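Local coordinates for protein amidohydrolase (Brucella melitensis biovar Abortus, PDB 4F0L) that probably acts as a metal-dependent deaminase of the amidohydrolase superfamily and carries an iron(III) ion in this crystal, at residues Asp51-Ser55 with Cys424-Val428; Gln54-Gly60 with Asp394-Val400; Ala59-Asn63 with Gly121-Gly126; Ala110-Tyr114 with Ala153-Met159; Val115-Glu119 with Gly437-Arg442. All blocks are in the same frame, centred on the assembly; numbering follows the deposited sequence.

Contact 1. Residues Asp51-Ser55 with Cys424-Val428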
# COMPACT_ATOMS: atom_id res chain seq x y z
N ASP B 51 14.59 33.65 -5.63
CA ASP B 51 14.58 32.24 -5.21
C ASP B 51 13.23 31.62 -5.52
O ASP B 51 12.22 32.25 -5.34
CB ASP B 51 14.82 32.10 -3.72
CG ASP B 51 16.21 32.52 -3.30
OD1 ASP B 51 16.98 33.00 -4.15
OD2 ASP B 51 16.53 32.36 -2.11
N GLU B 52 13.23 30.39 -6.00
CA GLU B 52 12.00 29.63 -6.11
C GLU B 52 11.66 29.03 -4.76
O GLU B 52 12.48 28.35 -4.14
CB GLU B 52 12.17 28.53 -7.13
CG GLU B 52 10.88 27.77 -7.37
CD GLU B 52 11.11 26.62 -8.33
OE1 GLU B 52 12.09 26.68 -9.10
OE2 GLU B 52 10.34 25.67 -8.30
N ARG B 53 10.44 29.28 -4.30
CA ARG B 53 10.05 28.94 -2.93
C ARG B 53 9.38 27.57 -2.84
O ARG B 53 8.47 27.28 -3.60
CB ARG B 53 9.06 29.99 -2.41
CG ARG B 53 9.59 31.39 -2.53
CD ARG B 53 10.17 31.82 -1.22
NE ARG B 53 9.12 32.36 -0.37
CZ ARG B 53 8.86 33.65 -0.24
NH1 ARG B 53 9.57 34.57 -0.91
NH2 ARG B 53 7.86 34.04 0.56
N GLN B 54 9.83 26.75 -1.90
CA GLN B 54 9.20 25.45 -1.66
C GLN B 54 8.97 25.29 -0.15
O GLN B 54 9.65 25.92 0.67
CB GLN B 54 10.10 24.33 -2.23
CG GLN B 54 10.32 24.41 -3.73
CD GLN B 54 9.11 23.95 -4.54
OE1 GLN B 54 8.30 23.16 -4.07
NE2 GLN B 54 8.99 24.43 -5.78
N SER B 55 7.98 24.49 0.22
CA SER B 55 7.66 24.24 1.62
C SER B 55 8.56 23.20 2.25
O SER B 55 9.11 23.47 3.30
CB SER B 55 6.19 23.82 1.77
OG SER B 55 5.37 24.87 1.27
N CYS B 424 5.45 16.79 -5.10
CA CYS B 424 5.08 17.99 -5.84
C CYS B 424 6.05 18.21 -7.03
O CYS B 424 5.77 17.79 -8.15
CB CYS B 424 5.02 19.20 -4.91
SG CYS B 424 4.19 20.62 -5.67
N ASP B 425 7.22 18.80 -6.77
CA ASP B 425 8.24 18.99 -7.80
C ASP B 425 9.40 18.02 -7.63
O ASP B 425 9.71 17.58 -6.52
CB ASP B 425 8.75 20.44 -7.78
CG ASP B 425 7.66 21.45 -8.11
OD1 ASP B 425 6.56 21.07 -8.53
OD2 ASP B 425 7.91 22.67 -7.95
N VAL B 426 10.06 17.71 -8.74
CA VAL B 426 11.19 16.83 -8.70
C VAL B 426 12.24 17.36 -9.68
O VAL B 426 11.91 17.65 -10.83
CB VAL B 426 10.80 15.40 -9.11
CG1 VAL B 426 12.03 14.50 -9.08
CG2 VAL B 426 9.63 14.84 -8.26
N TRP B 427 13.47 17.51 -9.19
CA TRP B 427 14.60 17.94 -9.98
C TRP B 427 15.60 16.84 -10.11
O TRP B 427 15.94 16.17 -9.12
CB TRP B 427 15.30 19.06 -9.31
CG TRP B 427 14.53 20.36 -9.14
CD1 TRP B 427 14.64 21.52 -9.87
CD2 TRP B 427 13.52 20.65 -8.12
NE1 TRP B 427 13.80 22.50 -9.39
CE2 TRP B 427 13.11 22.03 -8.33
CE3 TRP B 427 12.93 19.92 -7.09
CZ2 TRP B 427 12.13 22.64 -7.55
CZ3 TRP B 427 12.01 20.56 -6.27
CH2 TRP B 427 11.61 21.88 -6.50
N VAL B 428 16.16 16.70 -11.31
CA VAL B 428 17.31 15.83 -11.56
C VAL B 428 18.38 16.64 -12.32
O VAL B 428 18.09 17.23 -13.37
CB VAL B 428 16.90 14.56 -12.35
CG1 VAL B 428 18.14 13.76 -12.76
CG2 VAL B 428 15.94 13.69 -11.51
O HOH W 1 13.55 25.04 -10.69
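The strand carrying Glu52 and Gln54 passes over the strand carrying Asp425 and Trp427 with their axes 10.2 Å apart at closest and their directions 122° apart, a separation of stacked sheets, not of paired neighbours. This is the small beta-sandwich domain that accompanies the barrel in amidohydrolases: residues 52-54 run at the edge of a sheet that also holds strand 12-16, and residues 424-428 belong to the larger sheet, where Cys424 and Asp425 form a classic beta bulge opposite Ser397. No backbone bond spans the gap; side chains and one water do. Gln54, bent at its second torsion (chi2 -75°), drops its amide toward Asp425, and NE2 donates to OD2 over 3.0 Å, reaching the carboxylate from its anti side and out of its plane. The other end of that amide, OE1, is taken by Ser397. Glu52 reaches across as an extended chain; its OE2 comes within 3.9 Å of Asp425 OD2, a pairing of like charges that Lys432 probably relieves by forming salt bridges with both carboxylates. The indole of Trp427 lies beside these polar groups and turns its edge to Gln54, whose amide stands almost perpendicular to the ring, and Glu52 OE2 approaches CZ2 of Trp427 at 3.6 Å near the ring plane. A water completes the link, accepting from Trp427 NE1 at 2.9 Å and donating to Glu52 OE1 at 2.7 Å.

Contact 2. Residues Gln54-Gly60 with Asp394-Val400; sequences QSVVVAG and DFVSLDV
Ser397 OG is gripped from two directions: it donates to Gln54 OE1 at 2.8 Å and accepts from the backbone N of Asp425 on the adjacent strand. With chi1 at 71° the hydroxyl lies between the backbone N and the carbonyl carbon of its own residue, and it approaches the glutamine oxygen from well above the carbonyl plane (52° out of it) instead of along a lone pair. Past the corner at Ser55 the two segments pair as antiparallel strands. Val58 and Val396 form a hydrogen-bonded pair, Val58 N to Val396 O and Val396 N to Val58 O both at 2.9 Å, while Val57 and Ser397 make a non-hydrogen-bonded pair. Leu398 N gives a further bond to Val56 O, 3.0 Å away. Where the strands begin to part, a water takes over, accepting from Val56 N and donating to Leu398 O. The valines serve both faces of the sheet. Val58 CG2 rests 4.0 Å from Val396 CB, and on the face of Val57 the methyl CG1 meets Phe395 CD1 obliquely at 4.0 Å. Near the corner Val56 CG2 packs on Val400 CG1 at 3.8 Å, crossing it at about a right angle; helix 408-417 backs Leu398 and Val400. Strands from near the two ends of the chain thus lie side by side, as in the small domain of amidohydrolases, and strand 56-66, after a break at Gly60, continues into the barrel, where it carries the metal ligand His65.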
# COMPACT_ATOMS: atom_id res chain seq x y z
N GLN B 54 9.83 26.75 -1.90
CA GLN B 54 9.20 25.45 -1.66
C GLN B 54 8.97 25.29 -0.15
O GLN B 54 9.65 25.92 0.67
CB GLN B 54 10.10 24.33 -2.23
CG GLN B 54 10.32 24.41 -3.73
CD GLN B 54 9.11 23.95 -4.54
OE1 GLN B 54 8.30 23.16 -4.07
NE2 GLN B 54 8.99 24.43 -5.78
N SER B 55 7.98 24.49 0.22
CA SER B 55 7.66 24.24 1.62
C SER B 55 8.56 23.20 2.25
O SER B 55 9.11 23.47 3.30
CB SER B 55 6.19 23.82 1.77
OG SER B 55 5.37 24.87 1.27
N VAL B 56 8.68 22.03 1.62
CA VAL B 56 9.39 20.91 2.21
C VAL B 56 10.18 20.19 1.12
O VAL B 56 9.61 19.74 0.15
CB VAL B 56 8.46 19.91 2.88
CG1 VAL B 56 9.26 18.70 3.37
CG2 VAL B 56 7.71 20.57 4.04
N VAL B 57 11.51 20.12 1.29
CA VAL B 57 12.44 19.55 0.29
C VAL B 57 13.23 18.41 0.93
O VAL B 57 13.69 18.52 2.08
CB VAL B 57 13.39 20.61 -0.29
CG1 VAL B 57 14.49 19.95 -1.14
CG2 VAL B 57 12.60 21.62 -1.12
N VAL B 58 13.27 17.30 0.22
CA VAL B 58 13.98 16.09 0.62
C VAL B 58 14.82 15.60 -0.53
O VAL B 58 14.63 16.01 -1.68
CB VAL B 58 13.02 14.95 1.07
CG1 VAL B 58 12.19 15.39 2.30
CG2 VAL B 58 12.10 14.49 -0.04
N ALA B 59 15.77 14.72 -0.23
CA ALA B 59 16.65 14.15 -1.24
C ALA B 59 15.85 13.30 -2.23
O ALA B 59 14.83 12.74 -1.87
CB ALA B 59 17.71 13.28 -0.57
N GLY B 60 16.36 13.21 -3.46
CA GLY B 60 15.88 12.28 -4.43
C GLY B 60 16.22 10.86 -4.03
O GLY B 60 17.27 10.59 -3.48
N ASP B 394 19.64 16.79 -7.26
CA ASP B 394 18.56 15.82 -7.34
C ASP B 394 17.75 15.88 -6.04
O ASP B 394 18.23 15.48 -4.97
CB ASP B 394 19.12 14.39 -7.48
CG ASP B 394 19.99 14.18 -8.71
OD1 ASP B 394 20.25 15.11 -9.50
OD2 ASP B 394 20.44 13.03 -8.89
N PHE B 395 16.51 16.36 -6.10
CA PHE B 395 15.73 16.46 -4.90
C PHE B 395 14.26 16.63 -5.25
O PHE B 395 13.90 16.73 -6.45
CB PHE B 395 16.26 17.56 -3.96
CG PHE B 395 16.57 18.85 -4.65
CD1 PHE B 395 15.56 19.71 -5.01
CD2 PHE B 395 17.89 19.18 -4.97
CE1 PHE B 395 15.85 20.90 -5.65
CE2 PHE B 395 18.17 20.37 -5.60
CZ PHE B 395 17.15 21.23 -5.95
N VAL B 396 13.43 16.60 -4.20
CA VAL B 396 11.98 16.45 -4.31
C VAL B 396 11.28 17.42 -3.32
O VAL B 396 11.71 17.55 -2.17
CB VAL B 396 11.56 14.99 -3.95
CG1 VAL B 396 10.04 14.77 -3.99
CG2 VAL B 396 12.26 13.96 -4.87
N SER B 397 10.22 18.13 -3.78
CA SER B 397 9.39 18.88 -2.84
C SER B 397 8.08 18.13 -2.61
O SER B 397 7.57 17.46 -3.51
CB SER B 397 9.14 20.30 -3.28
OG SER B 397 8.26 20.35 -4.39
N LEU B 398 7.57 18.22 -1.39
CA LEU B 398 6.39 17.51 -1.01
C LEU B 398 5.22 18.48 -0.89
O LEU B 398 5.37 19.57 -0.34
CB LEU B 398 6.60 16.76 0.31
CG LEU B 398 7.66 15.65 0.26
CD1 LEU B 398 7.92 15.14 1.66
CD2 LEU B 398 7.29 14.47 -0.65
N ASP B 399 4.05 18.06 -1.37
CA ASP B 399 2.81 18.81 -1.17
C ASP B 399 2.36 18.56 0.27
O ASP B 399 1.98 17.43 0.61
CB ASP B 399 1.75 18.36 -2.18
CG ASP B 399 0.41 19.08 -2.02
OD1 ASP B 399 0.05 19.50 -0.92
OD2 ASP B 399 -0.27 19.28 -3.02
N VAL B 400 2.39 19.61 1.08
CA VAL B 400 2.01 19.55 2.50
C VAL B 400 0.75 20.38 2.78
O VAL B 400 0.53 20.84 3.91
CB VAL B 400 3.16 19.99 3.42
CG1 VAL B 400 4.28 18.96 3.38
CG2 VAL B 400 3.62 21.41 3.09
O HOH W 2 6.95 21.70 -0.65

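Contact 3. Residues Ala59-Asn63 with Gly121-Gly126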
# COMPACT_ATOMS: atom_id res chain seq x y z
N ALA B 59 15.77 14.72 -0.23
CA ALA B 59 16.65 14.15 -1.24
C ALA B 59 15.85 13.30 -2.23
O ALA B 59 14.83 12.74 -1.87
CB ALA B 59 17.71 13.28 -0.57
N GLY B 60 16.36 13.21 -3.46
CA GLY B 60 15.88 12.28 -4.43
C GLY B 60 16.22 10.86 -4.03
O GLY B 60 17.27 10.59 -3.48
N MET B 61 15.28 9.95 -4.29
CA MET B 61 15.44 8.55 -3.92
C MET B 61 15.93 7.76 -5.11
O MET B 61 15.36 7.84 -6.22
CB MET B 61 14.10 8.00 -3.46
CG MET B 61 14.11 6.55 -2.98
SD MET B 61 15.00 6.31 -1.44
CE MET B 61 13.81 7.16 -0.39
N ALA B 62 16.96 6.96 -4.90
CA ALA B 62 17.33 5.97 -5.93
C ALA B 62 16.35 4.85 -5.93
O ALA B 62 15.90 4.34 -4.87
CB ALA B 62 18.76 5.44 -5.72
N ASN B 63 16.00 4.40 -7.14
CA ASN B 63 15.20 3.20 -7.30
C ASN B 63 16.19 2.15 -7.73
O ASN B 63 16.51 2.02 -8.88
CB ASN B 63 14.11 3.44 -8.36
CG ASN B 63 13.03 2.37 -8.32
OD1 ASN B 63 13.32 1.17 -8.34
ND2 ASN B 63 11.79 2.80 -8.24
N GLY B 121 9.02 10.49 -7.10
CA GLY B 121 10.11 11.07 -6.33
C GLY B 121 11.41 10.27 -6.40
O GLY B 121 12.32 10.49 -5.59
N PHE B 122 11.50 9.30 -7.32
CA PHE B 122 12.76 8.60 -7.54
C PHE B 122 13.53 9.37 -8.60
O PHE B 122 12.98 9.64 -9.68
CB PHE B 122 12.53 7.19 -8.08
CG PHE B 122 11.85 6.26 -7.12
CD1 PHE B 122 12.57 5.63 -6.13
CD2 PHE B 122 10.49 5.97 -7.26
CE1 PHE B 122 11.95 4.72 -5.29
CE2 PHE B 122 9.86 5.09 -6.43
CZ PHE B 122 10.59 4.45 -5.44
N THR B 123 14.80 9.69 -8.33
CA THR B 123 15.62 10.53 -9.21
C THR B 123 16.72 9.79 -9.99
O THR B 123 17.39 10.37 -10.86
CB THR B 123 16.27 11.66 -8.41
OG1 THR B 123 16.93 11.13 -7.24
CG2 THR B 123 15.19 12.67 -7.98
N ARG B 124 16.89 8.50 -9.69
CA ARG B 124 17.87 7.64 -10.38
C ARG B 124 17.32 6.26 -10.41
O ARG B 124 16.62 5.86 -9.47
CB ARG B 124 19.26 7.63 -9.69
CG ARG B 124 20.28 6.71 -10.34
CD ARG B 124 21.66 6.86 -9.72
NE ARG B 124 22.24 8.16 -10.03
CZ ARG B 124 23.09 8.41 -11.02
NH1 ARG B 124 23.49 7.45 -11.85
NH2 ARG B 124 23.56 9.65 -11.18
N VAL B 125 17.63 5.52 -11.47
CA VAL B 125 17.21 4.16 -11.54
C VAL B 125 18.40 3.26 -11.76
O VAL B 125 19.33 3.59 -12.49
CB VAL B 125 16.12 3.91 -12.62
CG1 VAL B 125 16.61 4.27 -14.02
CG2 VAL B 125 15.63 2.45 -12.53
N GLY B 126 18.36 2.12 -11.08
CA GLY B 126 19.30 1.02 -11.29
C GLY B 126 18.67 -0.03 -12.13
O GLY B 126 17.87 -0.82 -11.64
O HOH W 3 12.42 11.20 -2.58
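CG of Asn63 stands trans to its backbone N (chi1 -165°), while Phe122 swings CG opposite its carbonyl carbon (chi1 -65°); together these rotations bring the asparagine amide over the phenyl ring. ND2 of Asn63 hangs 3.3 Å above the plane of the Phe122 ring, over its centre, with amide and ring inclined by 52°. OD1 of Asn63 is held by the backbone N of Ser328, which helps to fix the rotation of the amide. Met61 lies alongside the same ring, its CG 3.6 Å from Phe122 CD1, before its chain bends away. The two strands run parallel. Thr123 N bonds to Met61 O at 2.9 Å, Asn63 N to Arg124 O at 2.8 Å and Gly126 N to Asn63 O at 2.9 Å. At the entry a water donates to both Ala59 O and Gly121 O; Gly121 itself ends the preceding helix in a Schellman motif. The two strands are the first pair of the TIM barrel, joined by a beta-alpha-beta crossover whose last helix, 103-119, leads into strand 122-129. Met117 of that helix touches Asn63 and Phe122, while Met61 leans on helix 364-379 and on Ile336 of helix 336-351.

Contact 4. Residues Ala110-Tyr114 with Ala153-Met159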
# COMPACT_ATOMS: atom_id res chain seq x y z
N ALA B 110 10.02 1.62 -21.09
CA ALA B 110 10.99 2.18 -20.15
C ALA B 110 10.76 3.68 -19.92
O ALA B 110 10.85 4.16 -18.81
CB ALA B 110 12.41 1.95 -20.64
N LEU B 111 10.46 4.42 -20.98
CA LEU B 111 10.18 5.84 -20.81
C LEU B 111 9.00 6.06 -19.87
O LEU B 111 9.11 6.85 -18.91
CB LEU B 111 9.98 6.57 -22.14
CG LEU B 111 9.57 8.05 -22.03
CD1 LEU B 111 10.63 8.85 -21.30
CD2 LEU B 111 9.27 8.66 -23.40
N ARG B 112 7.89 5.37 -20.11
CA ARG B 112 6.70 5.60 -19.30
C ARG B 112 6.92 5.17 -17.85
O ARG B 112 6.40 5.80 -16.93
CB ARG B 112 5.48 4.90 -19.90
CG ARG B 112 4.17 5.21 -19.22
CD ARG B 112 3.82 6.71 -19.34
NE ARG B 112 2.65 7.13 -18.57
CZ ARG B 112 2.66 7.41 -17.25
NH1 ARG B 112 3.76 7.33 -16.52
NH2 ARG B 112 1.54 7.76 -16.66
N LEU B 113 7.68 4.11 -17.66
CA LEU B 113 8.12 3.70 -16.32
C LEU B 113 8.95 4.75 -15.60
O LEU B 113 8.71 5.07 -14.41
CB LEU B 113 8.93 2.44 -16.41
CG LEU B 113 9.63 2.05 -15.11
CD1 LEU B 113 8.62 1.84 -13.99
CD2 LEU B 113 10.57 0.84 -15.30
N TYR B 114 9.92 5.30 -16.32
CA TYR B 114 10.81 6.28 -15.69
C TYR B 114 10.04 7.57 -15.38
O TYR B 114 10.31 8.23 -14.38
CB TYR B 114 12.09 6.52 -16.52
CG TYR B 114 12.96 5.27 -16.71
CD1 TYR B 114 12.94 4.21 -15.80
CD2 TYR B 114 13.82 5.15 -17.79
CE1 TYR B 114 13.71 3.07 -15.98
CE2 TYR B 114 14.60 4.05 -17.96
CZ TYR B 114 14.54 3.00 -17.07
OH TYR B 114 15.31 1.87 -17.24
N ALA B 153 15.60 6.12 -23.25
CA ALA B 153 14.42 6.35 -22.43
C ALA B 153 14.78 7.21 -21.19
O ALA B 153 14.14 8.23 -20.91
CB ALA B 153 13.80 5.01 -22.00
N ALA B 154 15.84 6.83 -20.49
CA ALA B 154 16.28 7.61 -19.34
C ALA B 154 16.62 9.07 -19.72
O ALA B 154 16.25 10.01 -18.99
CB ALA B 154 17.49 6.95 -18.66
N THR B 155 17.30 9.26 -20.87
CA THR B 155 17.65 10.58 -21.35
C THR B 155 16.41 11.42 -21.63
O THR B 155 16.32 12.58 -21.19
CB THR B 155 18.51 10.53 -22.62
OG1 THR B 155 19.71 9.83 -22.32
CG2 THR B 155 18.86 11.96 -23.14
N THR B 156 15.44 10.83 -22.30
CA THR B 156 14.22 11.55 -22.62
C THR B 156 13.49 11.92 -21.33
O THR B 156 12.94 13.03 -21.21
CB THR B 156 13.26 10.72 -23.51
OG1 THR B 156 13.92 10.37 -24.71
CG2 THR B 156 11.95 11.47 -23.81
N ALA B 157 13.47 10.98 -20.38
CA ALA B 157 12.78 11.20 -19.09
C ALA B 157 13.47 12.24 -18.21
O ALA B 157 12.84 12.89 -17.36
CB ALA B 157 12.63 9.88 -18.33
N GLY B 158 14.78 12.37 -18.42
CA GLY B 158 15.65 13.15 -17.54
C GLY B 158 15.95 12.39 -16.26
O GLY B 158 16.27 12.98 -15.25
N MET B 159 15.82 11.07 -16.30
CA MET B 159 16.04 10.19 -15.15
C MET B 159 17.53 9.81 -15.05
O MET B 159 18.16 9.52 -16.08
CB MET B 159 15.21 8.92 -15.32
CG MET B 159 15.56 7.79 -14.37
SD MET B 159 15.18 8.21 -12.66
CE MET B 159 13.51 7.57 -12.60
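Tyr114, Leu111 and Ala153 carry most of this joint, in which helix 103-119 and helix 145-157 pack with their axes 8.5 Å apart and their directions 42° from parallel. Such side-by-side helices, each on the outside of the strands it connects, are the hallmark of a TIM barrel. Ala153 is small enough for a close approach: its CB sits 3.6 Å from Ala110 CB and 3.5 Å from Leu111 N, right against the backbone of the other helix. Leu111 reaches round this point. A chi1 of 176° sends its side chain away from its own N, and the CD1 branch comes to rest 3.7 Å from Ala157 CB, while CD2 lies 3.9 Å from Thr156 CG2. Tyr114 takes the other flank. The edge of its ring, at CD2, is turned to the backbone of the second helix, 3.8 Å from Ala154 N, and one face of the ring lies over the carbonyl oxygen of Ala110, a turn back in its own helix. Its CB meets Ala157 CB at 3.9 Å. At its C-terminal end helix 145-157 closes in a Schellman motif with Gly158 at the C-prime position, and the chain brings Met159 back so that CE lies 3.7 Å from Tyr114 O. Around this core, Ile150 touches Ala110 and Tyr114, Tyr114 OH bonds to Glu127 on strand 122-129, and the C-terminal helix 442-457 lays Ala445 against Leu111.

Contact 5. Residues Val115-Glu119 with Gly437-Arg442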
# COMPACT_ATOMS: atom_id res chain seq x y z
N VAL B 115 9.06 7.92 -16.22
CA VAL B 115 8.18 9.03 -15.89
C VAL B 115 7.39 8.76 -14.58
O VAL B 115 7.29 9.61 -13.69
CB VAL B 115 7.23 9.36 -17.05
CG1 VAL B 115 6.00 10.14 -16.55
CG2 VAL B 115 7.97 10.09 -18.17
N ASP B 116 6.82 7.57 -14.49
CA ASP B 116 6.10 7.15 -13.28
C ASP B 116 7.05 7.22 -12.03
O ASP B 116 6.70 7.75 -10.97
CB ASP B 116 5.60 5.72 -13.53
CG ASP B 116 4.25 5.46 -12.94
OD1 ASP B 116 4.06 5.94 -11.80
OD2 ASP B 116 3.42 4.72 -13.58
N MET B 117 8.26 6.68 -12.17
CA MET B 117 9.25 6.75 -11.06
C MET B 117 9.56 8.20 -10.69
O MET B 117 9.55 8.54 -9.53
CB MET B 117 10.56 6.06 -11.46
CG MET B 117 10.46 4.53 -11.51
SD MET B 117 12.06 3.81 -11.93
CE MET B 117 11.77 2.06 -11.65
N LEU B 118 9.82 9.05 -11.68
CA LEU B 118 10.10 10.47 -11.41
C LEU B 118 8.93 11.13 -10.68
O LEU B 118 9.14 11.83 -9.70
CB LEU B 118 10.45 11.24 -12.70
CG LEU B 118 11.88 11.07 -13.21
CD1 LEU B 118 12.07 11.50 -14.65
CD2 LEU B 118 12.85 11.88 -12.30
N GLU B 119 7.71 10.87 -11.13
CA GLU B 119 6.52 11.40 -10.48
C GLU B 119 6.33 10.90 -9.02
O GLU B 119 5.75 11.58 -8.18
CB GLU B 119 5.28 11.15 -11.32
CG GLU B 119 5.21 11.94 -12.62
CD GLU B 119 3.88 11.75 -13.37
OE1 GLU B 119 3.05 10.93 -12.88
OE2 GLU B 119 3.65 12.44 -14.42
N GLY B 437 3.31 17.23 -9.30
CA GLY B 437 3.00 15.83 -9.49
C GLY B 437 3.02 15.32 -10.92
O GLY B 437 2.91 14.13 -11.14
N ARG B 438 3.17 16.22 -11.88
CA ARG B 438 3.11 15.87 -13.30
C ARG B 438 4.47 16.04 -14.00
O ARG B 438 5.06 17.12 -14.00
CB ARG B 438 2.06 16.75 -13.97
CG ARG B 438 1.96 16.56 -15.47
CD ARG B 438 0.96 17.56 -16.10
NE ARG B 438 -0.39 17.07 -15.98
CZ ARG B 438 -0.97 16.21 -16.81
NH1 ARG B 438 -0.34 15.73 -17.85
NH2 ARG B 438 -2.22 15.83 -16.59
N HIS B 439 4.94 14.98 -14.63
CA HIS B 439 6.10 15.03 -15.50
C HIS B 439 5.78 15.77 -16.74
O HIS B 439 4.73 15.57 -17.34
CB HIS B 439 6.56 13.62 -15.86
CG HIS B 439 7.94 13.55 -16.53
ND1 HIS B 439 8.14 13.86 -17.84
CD2 HIS B 439 9.17 13.17 -16.02
CE1 HIS B 439 9.43 13.68 -18.14
NE2 HIS B 439 10.08 13.26 -17.03
N ARG B 440 6.72 16.61 -17.15
CA ARG B 440 6.56 17.43 -18.34
C ARG B 440 6.21 16.64 -19.63
O ARG B 440 5.64 17.20 -20.50
CB ARG B 440 7.82 18.29 -18.55
CG ARG B 440 9.10 17.49 -18.67
CD ARG B 440 10.33 18.38 -18.88
NE ARG B 440 10.86 18.20 -20.24
CZ ARG B 440 11.49 17.10 -20.67
NH1 ARG B 440 11.90 17.08 -21.91
NH2 ARG B 440 11.73 16.01 -19.89
N LEU B 441 6.54 15.35 -19.72
CA LEU B 441 6.21 14.50 -20.89
C LEU B 441 5.22 13.33 -20.61
O LEU B 441 5.14 12.34 -21.37
CB LEU B 441 7.53 13.91 -21.43
CG LEU B 441 8.62 14.80 -22.05
CD1 LEU B 441 9.77 13.97 -22.66
CD2 LEU B 441 8.03 15.74 -23.08
N ARG B 442 4.45 13.40 -19.51
CA ARG B 442 3.59 12.27 -19.13
C ARG B 442 2.66 11.83 -20.26
O ARG B 442 2.61 10.65 -20.61
CB ARG B 442 2.76 12.58 -17.86
CG ARG B 442 1.87 11.42 -17.40
CD ARG B 442 0.65 11.88 -16.60
NE ARG B 442 1.03 12.37 -15.27
CZ ARG B 442 0.19 12.86 -14.37
NH1 ARG B 442 -1.10 12.98 -14.64
NH2 ARG B 442 0.64 13.23 -13.18
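Glu119 stretches from the last turn of its helix to His439 and Arg442, and one carboxylate oxygen does the binding for both. A chi1 of -69° sets the side chain beside its own backbone N, and from there it stays extended, which delivers OE2 to two donors: Arg442 NE at 2.8 Å, in a straight salt bridge on the syn lone pair, and the backbone N of His439 at 2.9 Å, on the anti side and tilted out of the carboxylate plane. Arg442 bends at its third torsion (chi3 -71°) to present NE, and OE2 of Glu119 lies almost in the guanidinium plane, although the two flat groups are steeply inclined. Arg442 NH2 also makes a weak bond to Gly437 O. The short strand 438-439 is the last of the larger sheet, and a type I turn from His439 to Arg442 leads out of it into the C-terminal helix, with Leu441 at the N-cap; the contact thus ties helix 103-119 to the start of the C-terminal helix. His439 points its ring at helix 103-119. Val115 CG2 sits squarely over one ring face in a CH-pi contact, 3.7 Å from the centroid, and Leu118 CD1 meets the edge 3.6 Å from His439 NE2. Both ring nitrogens are used: NE2 is bonded to Ala157 O, and ND1 accepts from Leu441 N at 2.9 Å, the donor lying near the ring plane, a pattern consistent with a neutral imidazole.

Overall arrangement
The five contacts can be followed from the small domain into the barrel. Contacts 1 and 2, with centres 6 Å apart, share Gln54 and Ser55, and strands 422-428 and 395-399 are probably hydrogen-bonded, Ser397 N lying 2.8 Å from Asp425 O. Strand 56-66 carries contact 2 into contact 3, which shares Ala59 and Gly60. Contacts 4 and 5 both use helix 103-119, their centres 9 Å apart, joined by His439 NE2 and Ala157 O at 2.8 Å. Met159 connects contact 4 to contact 3. Contact 3 also lies nearest the metal: the Asn63 side chain is about 10 Å from the iron, that of Tyr114 about 13 Å, whereas contacts 1, 2 and 5 lie away from the site.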